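Monosaccharide-transporting ATPase (Actinobacillus succinogenes, PDB 5DTE) probably serves as the periplasmic solute-binding component of a sugar ABC transporter, here holding beta-D-allopyranose between its two lobes. Local coordinates at residues Asn218-Val232 and Val244-Tyr258. Residues are numbered along the deposited sequence; the frame is centred on the assembly and turned at random.
Sequences NGIFAANDNMAIGAV and VLVSGYDGIPLAIEY. With ALL (beta-D-allopyranose), chain E.
Asp225 OD2 accepts the backbone N-H of Ile252 at 2.7 Å, met nearly along the C-O direction, and that of Gly251 in a weaker, bent bond (N-H...O angle 121°). The other oxygen, OD1, is hydrogen-bonded to Thr267, so both oxygens of this buried carboxylate are bonded, which limits its rotation. The methyl of Ala255 packs against the carboxylate, and Ile252 CG1 lies 3.4 Å from Asp225 OD2. The backbone joins in: Asp225 N donates to Tyr249 O at 2.6 Å. These bonds tie the start of helix 225-237 to the loop that carries Asp250, whose OD1 accepts from allose O3 at 2.6 Å. Asn224, also in the sugar pocket, caps the same helix: with chi1 at 86°, its OD1 turns back to accept from Met227 N.

Behind the loops, strands 219-222 and 245-247 pair in parallel: Ile220 N donates to Leu245 O and Ile220 O accepts from Ser247 N at 2.8 Å. Helix 225-237, the crossover of a beta-alpha-beta unit, runs back nearly antiparallel to strand 245-247 and packs Ala228, Ala231 and Val232 onto Val246. Farther out, Ile229 CD1 meets the CD2-CE2 side of the Tyr258 ring, 3.4 Å from CD2, with the two side chains nearly perpendicular. The two backbone N-H groups that meet OD2 would favour the negative charge of Asp225, which, by holding Gly251 and Ile252, probably helps to place Asp250 against the sugar.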
ATOM      1  N   ASN A 218      19.824  12.958   7.445  1.00 28.59           N
ATOM      2  CA  ASN A 218      20.135  11.872   8.380  1.00 31.39           C
ATOM      3  C   ASN A 218      18.980  10.883   8.542  1.00 34.94           C
ATOM      4  O   ASN A 218      19.072   9.942   9.336  1.00 31.46           O
ATOM      5  CB  ASN A 218      20.537  12.432   9.765  1.00 27.92           C
ATOM      6  CG  ASN A 218      19.362  13.090  10.533  1.00 31.57           C
ATOM      7  OD1 ASN A 218      18.363  13.520   9.953  1.00 33.70           O
ATOM      8  ND2 ASN A 218      19.507  13.177  11.850  1.00 36.95           N
ATOM      9  N   GLY A 219      17.903  11.103   7.784  1.00 34.24           N
ATOM     10  CA  GLY A 219      16.705  10.276   7.849  1.00 28.61           C
ATOM     11  C   GLY A 219      15.866  10.284   6.573  1.00 28.49           C
ATOM     12  O   GLY A 219      15.605  11.347   5.995  1.00 32.39           O
ATOM     13  N   ILE A 220      15.437   9.101   6.127  1.00 20.29           N
ATOM     14  CA  ILE A 220      14.638   8.993   4.903  1.00 18.73           C
ATOM     15  C   ILE A 220      13.309   8.262   5.075  1.00 18.98           C
ATOM     16  O   ILE A 220      13.256   7.061   5.359  1.00 21.95           O
ATOM     17  CB  ILE A 220      15.399   8.279   3.779  1.00 21.04           C
ATOM     18  CG1 ILE A 220      16.665   9.054   3.407  1.00 13.95           C
ATOM     19  CG2 ILE A 220      14.497   8.144   2.574  1.00 20.23           C
ATOM     20  CD1 ILE A 220      17.512   8.346   2.424  1.00 11.01           C
ATOM     21  N   PHE A 221      12.231   9.004   4.881  1.00 10.93           N
ATOM     22  CA  PHE A 221      10.910   8.446   4.929  1.00 10.95           C
ATOM     23  C   PHE A 221      10.536   8.040   3.529  1.00 10.94           C
ATOM     24  O   PHE A 221      10.500   8.888   2.636  1.00 13.53           O
ATOM     25  CB  PHE A 221       9.928   9.460   5.482  1.00 20.70           C
ATOM     26  CG  PHE A 221       8.506   8.993   5.478  1.00 23.07           C
ATOM     27  CD1 PHE A 221       7.984   8.327   6.566  1.00 29.32           C
ATOM     28  CD2 PHE A 221       7.686   9.227   4.392  1.00 21.26           C
ATOM     29  CE1 PHE A 221       6.670   7.902   6.567  1.00 27.83           C
ATOM     30  CE2 PHE A 221       6.377   8.797   4.389  1.00 18.23           C
ATOM     31  CZ  PHE A 221       5.868   8.139   5.475  1.00 15.30           C
ATOM     32  N   ALA A 222      10.271   6.746   3.340  1.00 10.99           N
ATOM     33  CA  ALA A 222       9.799   6.213   2.059  1.00 11.50           C
ATOM     34  C   ALA A 222       8.379   5.603   2.158  1.00 13.18           C
ATOM     35  O   ALA A 222       8.113   4.738   3.002  1.00 15.17           O
ATOM     36  CB  ALA A 222      10.777   5.183   1.540  1.00 11.05           C
ATOM     37  N   ALA A 223       7.486   6.037   1.273  1.00 16.15           N
ATOM     38  CA  ALA A 223       6.065   5.662   1.323  1.00 21.74           C
ATOM     39  C   ALA A 223       5.702   4.219   0.862  1.00 13.47           C
ATOM     40  O   ALA A 223       4.517   3.843   0.982  1.00 12.14           O
ATOM     41  CB  ALA A 223       5.240   6.689   0.510  1.00 19.12           C
ATOM     42  N   ASN A 224       6.657   3.480   0.275  1.00 11.20           N
ATOM     43  CA  ASN A 224       6.636   2.034   0.336  1.00 13.47           C
ATOM     44  C   ASN A 224       7.932   1.327   0.536  1.00 24.89           C
ATOM     45  O   ASN A 224       8.993   1.899   0.398  1.00 34.67           O
ATOM     46  CB  ASN A 224       5.858   1.427  -0.855  1.00 26.44           C
ATOM     47  CG  ASN A 224       6.680   1.219  -2.109  1.00 28.41           C
ATOM     48  OD1 ASN A 224       7.850   0.876  -2.106  1.00 18.86           O
ATOM     49  ND2 ASN A 224       5.958   1.172  -3.181  1.00 43.15           N
ATOM     50  N   ASP A 225       7.780   0.047   0.853  1.00 29.96           N
ATOM     51  CA  ASP A 225       8.872  -0.835   1.128  1.00 29.84           C
ATOM     52  C   ASP A 225       9.900  -0.949   0.005  1.00 23.22           C
ATOM     53  O   ASP A 225      11.092  -1.098   0.282  1.00 19.07           O
ATOM     54  CB  ASP A 225       8.333  -2.210   1.457  1.00 36.05           C
ATOM     55  CG  ASP A 225       8.451  -2.510   2.918  1.00 32.99           C
ATOM     56  OD1 ASP A 225       9.041  -1.661   3.623  1.00 27.84           O
ATOM     57  OD2 ASP A 225       7.992  -3.581   3.356  1.00 33.14           O
ATOM     58  N   ASN A 226       9.465  -0.941  -1.252  1.00 27.29           N
ATOM     59  CA  ASN A 226      10.423  -0.960  -2.357  1.00 27.42           C
ATOM     60  C   ASN A 226      11.323   0.279  -2.382  1.00 28.30           C
ATOM     61  O   ASN A 226      12.541   0.144  -2.483  1.00 36.11           O
ATOM     62  CB  ASN A 226       9.705  -1.108  -3.703  1.00 16.25           C
ATOM     63  CG  ASN A 226       9.251  -2.517  -3.958  1.00 16.81           C
ATOM     64  OD1 ASN A 226       9.851  -3.461  -3.451  1.00 21.15           O
ATOM     65  ND2 ASN A 226       8.182  -2.676  -4.736  1.00 22.81           N
ATOM     66  N   MET A 227      10.743   1.477  -2.290  1.00 13.82           N
ATOM     67  CA  MET A 227      11.562   2.695  -2.342  1.00 20.50           C
ATOM     68  C   MET A 227      12.523   2.802  -1.126  1.00 30.56           C
ATOM     69  O   MET A 227      13.605   3.400  -1.226  1.00 20.25           O
ATOM     70  CB  MET A 227      10.672   3.938  -2.444  1.00 11.18           C
ATOM     71  CG  MET A 227       9.746   3.918  -3.645  1.00 17.21           C
ATOM     72  SD  MET A 227       8.749   5.400  -3.888  1.00 21.17           S
ATOM     73  CE  MET A 227       7.576   5.275  -2.552  1.00 11.15           C
ATOM     74  N   ALA A 228      12.132   2.214   0.006  1.00 21.67           N
ATOM     75  CA  ALA A 228      12.991   2.159   1.192  1.00 22.17           C
ATOM     76  C   ALA A 228      14.259   1.355   0.924  1.00 29.46           C
ATOM     77  O   ALA A 228      15.353   1.722   1.352  1.00 35.31           O
ATOM     78  CB  ALA A 228      12.233   1.560   2.369  1.00 21.89           C
ATOM     79  N   ILE A 229      14.091   0.247   0.215  1.00 32.29           N
ATOM     80  CA  ILE A 229      15.191  -0.635  -0.154  1.00 29.71           C
ATOM     81  C   ILE A 229      16.127   0.048  -1.123  1.00 22.64           C
ATOM     82  O   ILE A 229      17.348  -0.075  -1.024  1.00 20.69           O
ATOM     83  CB  ILE A 229      14.661  -1.934  -0.784  1.00 33.06           C
ATOM     84  CG1 ILE A 229      13.864  -2.731   0.262  1.00 21.86           C
ATOM     85  CG2 ILE A 229      15.801  -2.745  -1.422  1.00 34.17           C
ATOM     86  CD1 ILE A 229      14.719  -3.552   1.182  1.00 11.52           C
ATOM     87  N   GLY A 230      15.540   0.770  -2.072  1.00 23.25           N
ATOM     88  CA  GLY A 230      16.316   1.513  -3.041  1.00 21.37           C
ATOM     89  C   GLY A 230      17.068   2.639  -2.364  1.00 26.33           C
ATOM     90  O   GLY A 230      18.146   3.028  -2.804  1.00 30.01           O
ATOM     91  N   ALA A 231      16.494   3.149  -1.279  1.00 25.97           N
ATOM     92  CA  ALA A 231      17.055   4.271  -0.546  1.00 11.17           C
ATOM     93  C   ALA A 231      18.217   3.838   0.346  1.00 11.19           C
ATOM     94  O   ALA A 231      19.216   4.555   0.483  1.00 11.19           O
ATOM     95  CB  ALA A 231      15.981   4.931   0.269  1.00 11.11           C
ATOM     96  N   VAL A 232      18.085   2.661   0.948  1.00 15.62           N
ATOM     97  CA  VAL A 232      19.172   2.101   1.748  1.00 22.12           C
ATOM     98  C   VAL A 232      20.423   1.859   0.898  1.00 25.52           C
ATOM     99  O   VAL A 232      21.529   2.204   1.303  1.00 38.48           O
ATOM    100  CB  VAL A 232      18.756   0.784   2.430  1.00 19.68           C
ATOM    101  CG1 VAL A 232      19.951   0.134   3.110  1.00 22.84           C
ATOM    102  CG2 VAL A 232      17.649   1.031   3.427  1.00 16.45           C
ATOM    103  N   VAL A 244      22.379   7.608   8.131  1.00 26.78           N
ATOM    104  CA  VAL A 244      21.031   7.999   7.716  1.00 27.18           C
ATOM    105  C   VAL A 244      20.085   6.824   7.945  1.00 17.85           C
ATOM    106  O   VAL A 244      20.335   5.706   7.489  1.00 15.80           O
ATOM    107  CB  VAL A 244      20.956   8.442   6.221  1.00 19.57           C
ATOM    108  CG1 VAL A 244      19.551   8.877   5.872  1.00 17.27           C
ATOM    109  CG2 VAL A 244      21.937   9.561   5.922  1.00 18.57           C
ATOM    110  N   LEU A 245      19.003   7.076   8.664  1.00 18.11           N
ATOM    111  CA  LEU A 245      18.048   6.020   8.965  1.00 19.99           C
ATOM    112  C   LEU A 245      16.837   6.103   8.039  1.00 25.71           C
ATOM    113  O   LEU A 245      16.314   7.181   7.766  1.00 31.51           O
ATOM    114  CB  LEU A 245      17.618   6.092  10.429  1.00 15.20           C
ATOM    115  CG  LEU A 245      18.783   6.221  11.409  1.00 12.34           C
ATOM    116  CD1 LEU A 245      18.281   6.290  12.862  1.00  7.72           C
ATOM    117  CD2 LEU A 245      19.767   5.084  11.198  1.00  7.79           C
ATOM    118  N   VAL A 246      16.399   4.945   7.564  1.00 28.42           N
ATOM    119  CA  VAL A 246      15.367   4.854   6.546  1.00 25.36           C
ATOM    120  C   VAL A 246      14.139   4.134   7.125  1.00 19.93           C
ATOM    121  O   VAL A 246      14.283   3.180   7.893  1.00  7.44           O
ATOM    122  CB  VAL A 246      15.939   4.130   5.285  1.00  7.61           C
ATOM    123  CG1 VAL A 246      14.899   3.948   4.172  1.00  7.60           C
ATOM    124  CG2 VAL A 246      17.170   4.884   4.773  1.00  7.72           C
ATOM    125  N   SER A 247      12.944   4.626   6.795  1.00  9.76           N
ATOM    126  CA  SER A 247      11.703   3.922   7.114  1.00 14.95           C
ATOM    127  C   SER A 247      10.933   3.576   5.834  1.00 27.57           C
ATOM    128  O   SER A 247      10.930   4.349   4.864  1.00 27.32           O
ATOM    129  CB  SER A 247      10.829   4.760   8.050  1.00 11.45           C
ATOM    130  OG  SER A 247      10.607   6.044   7.502  1.00 11.81           O
ATOM    131  N   GLY A 248      10.284   2.411   5.836  1.00 22.62           N
ATOM    132  CA  GLY A 248       9.509   1.966   4.693  1.00 10.32           C
ATOM    133  C   GLY A 248       8.083   1.625   5.055  1.00 14.44           C
ATOM    134  O   GLY A 248       7.628   1.905   6.163  1.00 13.02           O
ATOM    135  N   TYR A 249       7.377   0.992   4.123  1.00 25.13           N
ATOM    136  CA  TYR A 249       5.941   0.754   4.288  1.00 25.57           C
ATOM    137  C   TYR A 249       5.465  -0.405   3.431  1.00 25.05           C
ATOM    138  O   TYR A 249       5.580  -0.315   2.216  1.00 29.04           O
ATOM    139  CB  TYR A 249       5.152   2.007   3.922  1.00 13.69           C
ATOM    140  CG  TYR A 249       3.741   2.032   4.442  1.00 18.67           C
ATOM    141  CD1 TYR A 249       3.390   2.867   5.506  1.00 22.67           C
ATOM    142  CD2 TYR A 249       2.752   1.234   3.877  1.00 19.25           C
ATOM    143  CE1 TYR A 249       2.093   2.903   5.998  1.00 19.79           C
ATOM    144  CE2 TYR A 249       1.439   1.261   4.367  1.00 25.79           C
ATOM    145  CZ  TYR A 249       1.120   2.105   5.424  1.00 25.37           C
ATOM    146  OH  TYR A 249      -0.165   2.145   5.912  1.00 23.23           O
ATOM    147  N   ASP A 250       4.975  -1.464   4.094  1.00 19.39           N
ATOM    148  CA  ASP A 250       4.268  -2.639   3.535  1.00 28.97           C
ATOM    149  C   ASP A 250       4.589  -3.890   4.366  1.00 31.52           C
ATOM    150  O   ASP A 250       3.726  -4.749   4.600  1.00 26.24           O
ATOM    151  CB  ASP A 250       4.607  -2.928   2.061  1.00 32.19           C
ATOM    152  CG  ASP A 250       3.853  -2.034   1.093  1.00 27.88           C
ATOM    153  OD1 ASP A 250       2.993  -1.256   1.545  1.00 25.71           O
ATOM    154  OD2 ASP A 250       4.138  -2.093  -0.118  1.00 34.95           O
ATOM    155  N   GLY A 251       5.847  -3.999   4.781  1.00 34.36           N
ATOM    156  CA  GLY A 251       6.304  -5.145   5.546  1.00 35.59           C
ATOM    157  C   GLY A 251       6.731  -6.372   4.751  1.00 28.57           C
ATOM    158  O   GLY A 251       6.615  -7.495   5.250  1.00 35.48           O
ATOM    159  N   ILE A 252       7.231  -6.176   3.532  1.00 15.74           N
ATOM    160  CA  ILE A 252       7.659  -7.308   2.698  1.00 26.38           C
ATOM    161  C   ILE A 252       8.826  -8.013   3.404  1.00 29.87           C
ATOM    162  O   ILE A 252       9.497  -7.408   4.244  1.00 43.33           O
ATOM    163  CB  ILE A 252       8.058  -6.872   1.227  1.00 21.46           C
ATOM    164  CG1 ILE A 252       9.269  -5.941   1.191  1.00 19.71           C
ATOM    165  CG2 ILE A 252       6.903  -6.180   0.513  1.00 19.37           C
ATOM    166  CD1 ILE A 252       9.529  -5.381  -0.184  1.00  7.78           C
ATOM    167  N   PRO A 253       9.032  -9.305   3.115  1.00 14.19           N
ATOM    168  CA  PRO A 253      10.118 -10.090   3.709  1.00 19.89           C
ATOM    169  C   PRO A 253      11.479  -9.392   3.720  1.00 21.50           C
ATOM    170  O   PRO A 253      12.089  -9.279   4.781  1.00 30.84           O
ATOM    171  CB  PRO A 253      10.172 -11.345   2.826  1.00  8.04           C
ATOM    172  CG  PRO A 253       8.964 -11.280   1.917  1.00 12.24           C
ATOM    173  CD  PRO A 253       8.089 -10.170   2.398  1.00 18.63           C
ATOM    174  N   LEU A 254      11.942  -8.928   2.569  1.00 10.97           N
ATOM    175  CA  LEU A 254      13.262  -8.303   2.467  1.00 22.86           C
ATOM    176  C   LEU A 254      13.420  -7.023   3.327  1.00 32.51           C
ATOM    177  O   LEU A 254      14.468  -6.802   3.941  1.00 35.41           O
ATOM    178  CB  LEU A 254      13.562  -7.991   0.998  1.00 16.31           C
ATOM    179  CG  LEU A 254      14.913  -7.349   0.709  1.00 12.62           C
ATOM    180  CD1 LEU A 254      16.049  -8.235   1.193  1.00  8.00           C
ATOM    181  CD2 LEU A 254      15.028  -7.001  -0.769  1.00  9.50           C
ATOM    182  N   ALA A 255      12.389  -6.179   3.351  1.00 28.01           N
ATOM    183  CA  ALA A 255      12.350  -5.022   4.246  1.00 17.05           C
ATOM    184  C   ALA A 255      12.467  -5.460   5.708  1.00 18.63           C
ATOM    185  O   ALA A 255      13.252  -4.911   6.480  1.00 18.31           O
ATOM    186  CB  ALA A 255      11.072  -4.242   4.032  1.00  7.54           C
ATOM    187  N   ILE A 256      11.668  -6.455   6.075  1.00 17.93           N
ATOM    188  CA  ILE A 256      11.714  -7.041   7.408  1.00 13.97           C
ATOM    189  C   ILE A 256      13.124  -7.521   7.766  1.00 22.32           C
ATOM    190  O   ILE A 256      13.600  -7.288   8.875  1.00 22.57           O
ATOM    191  CB  ILE A 256      10.729  -8.211   7.511  1.00  7.92           C
ATOM    192  CG1 ILE A 256       9.286  -7.713   7.370  1.00  7.58           C
ATOM    193  CG2 ILE A 256      10.950  -9.003   8.799  1.00  7.68           C
ATOM    194  CD1 ILE A 256       8.903  -6.665   8.339  1.00  7.49           C
ATOM    195  N   GLU A 257      13.788  -8.185   6.820  1.00  7.74           N
ATOM    196  CA  GLU A 257      15.141  -8.677   7.038  1.00 27.47           C
ATOM    197  C   GLU A 257      16.098  -7.506   7.313  1.00 38.89           C
ATOM    198  O   GLU A 257      16.860  -7.526   8.287  1.00 27.76           O
ATOM    199  CB  GLU A 257      15.601  -9.491   5.826  1.00 28.35           C
ATOM    200  CG  GLU A 257      16.990 -10.074   5.944  1.00 44.50           C
ATOM    201  CD  GLU A 257      17.419 -10.767   4.663  1.00 74.46           C
ATOM    202  OE1 GLU A 257      16.567 -10.897   3.752  1.00 83.71           O
ATOM    203  OE2 GLU A 257      18.602 -11.174   4.559  1.00 85.12           O
ATOM    204  N   TYR A 258      16.032  -6.482   6.459  1.00 43.59           N
ATOM    205  CA  TYR A 258      16.807  -5.257   6.643  1.00 28.62           C
ATOM    206  C   TYR A 258      16.573  -4.649   8.027  1.00 22.56           C
ATOM    207  O   TYR A 258      17.500  -4.182   8.677  1.00 20.28           O
ATOM    208  CB  TYR A 258      16.460  -4.230   5.568  1.00 19.05           C
ATOM    209  CG  TYR A 258      17.274  -4.308   4.288  1.00 27.01           C
ATOM    210  CD1 TYR A 258      18.071  -5.412   4.001  1.00 33.31           C
ATOM    211  CD2 TYR A 258      17.264  -3.246   3.375  1.00 22.85           C
ATOM    212  CE1 TYR A 258      18.815  -5.465   2.828  1.00 35.00           C
ATOM    213  CE2 TYR A 258      17.992  -3.293   2.208  1.00 19.92           C
ATOM    214  CZ  TYR A 258      18.767  -4.403   1.939  1.00 31.68           C
ATOM    215  OH  TYR A 258      19.500  -4.443   0.779  1.00 34.82           O
TER
HETATM  216  C1  ALL E 401      -0.050   0.737  -2.541  1.00 29.89           C
HETATM  217  C2  ALL E 401      -0.049  -0.438  -1.581  1.00 25.89           C
HETATM  218  C3  ALL E 401       1.313  -0.978  -1.349  1.00 26.39           C
HETATM  219  C4  ALL E 401       2.079  -1.171  -2.620  1.00 25.12           C
HETATM  220  C5  ALL E 401       2.121   0.159  -3.353  1.00 12.81           C
HETATM  221  C6  ALL E 401       3.023   0.165  -4.545  1.00  6.27           C
HETATM  222  O1  ALL E 401      -1.328   1.070  -2.923  1.00 45.94           O
HETATM  223  O2  ALL E 401      -0.567   0.030  -0.317  1.00 25.04           O
HETATM  224  O3  ALL E 401       2.057  -0.030  -0.522  1.00 13.47           O
HETATM  225  O4  ALL E 401       3.409  -1.630  -2.331  1.00 29.68           O
HETATM  226  O5  ALL E 401       0.757   0.460  -3.766  1.00 13.34           O
HETATM  227  O6  ALL E 401       2.431  -0.593  -5.579  1.00  7.11           O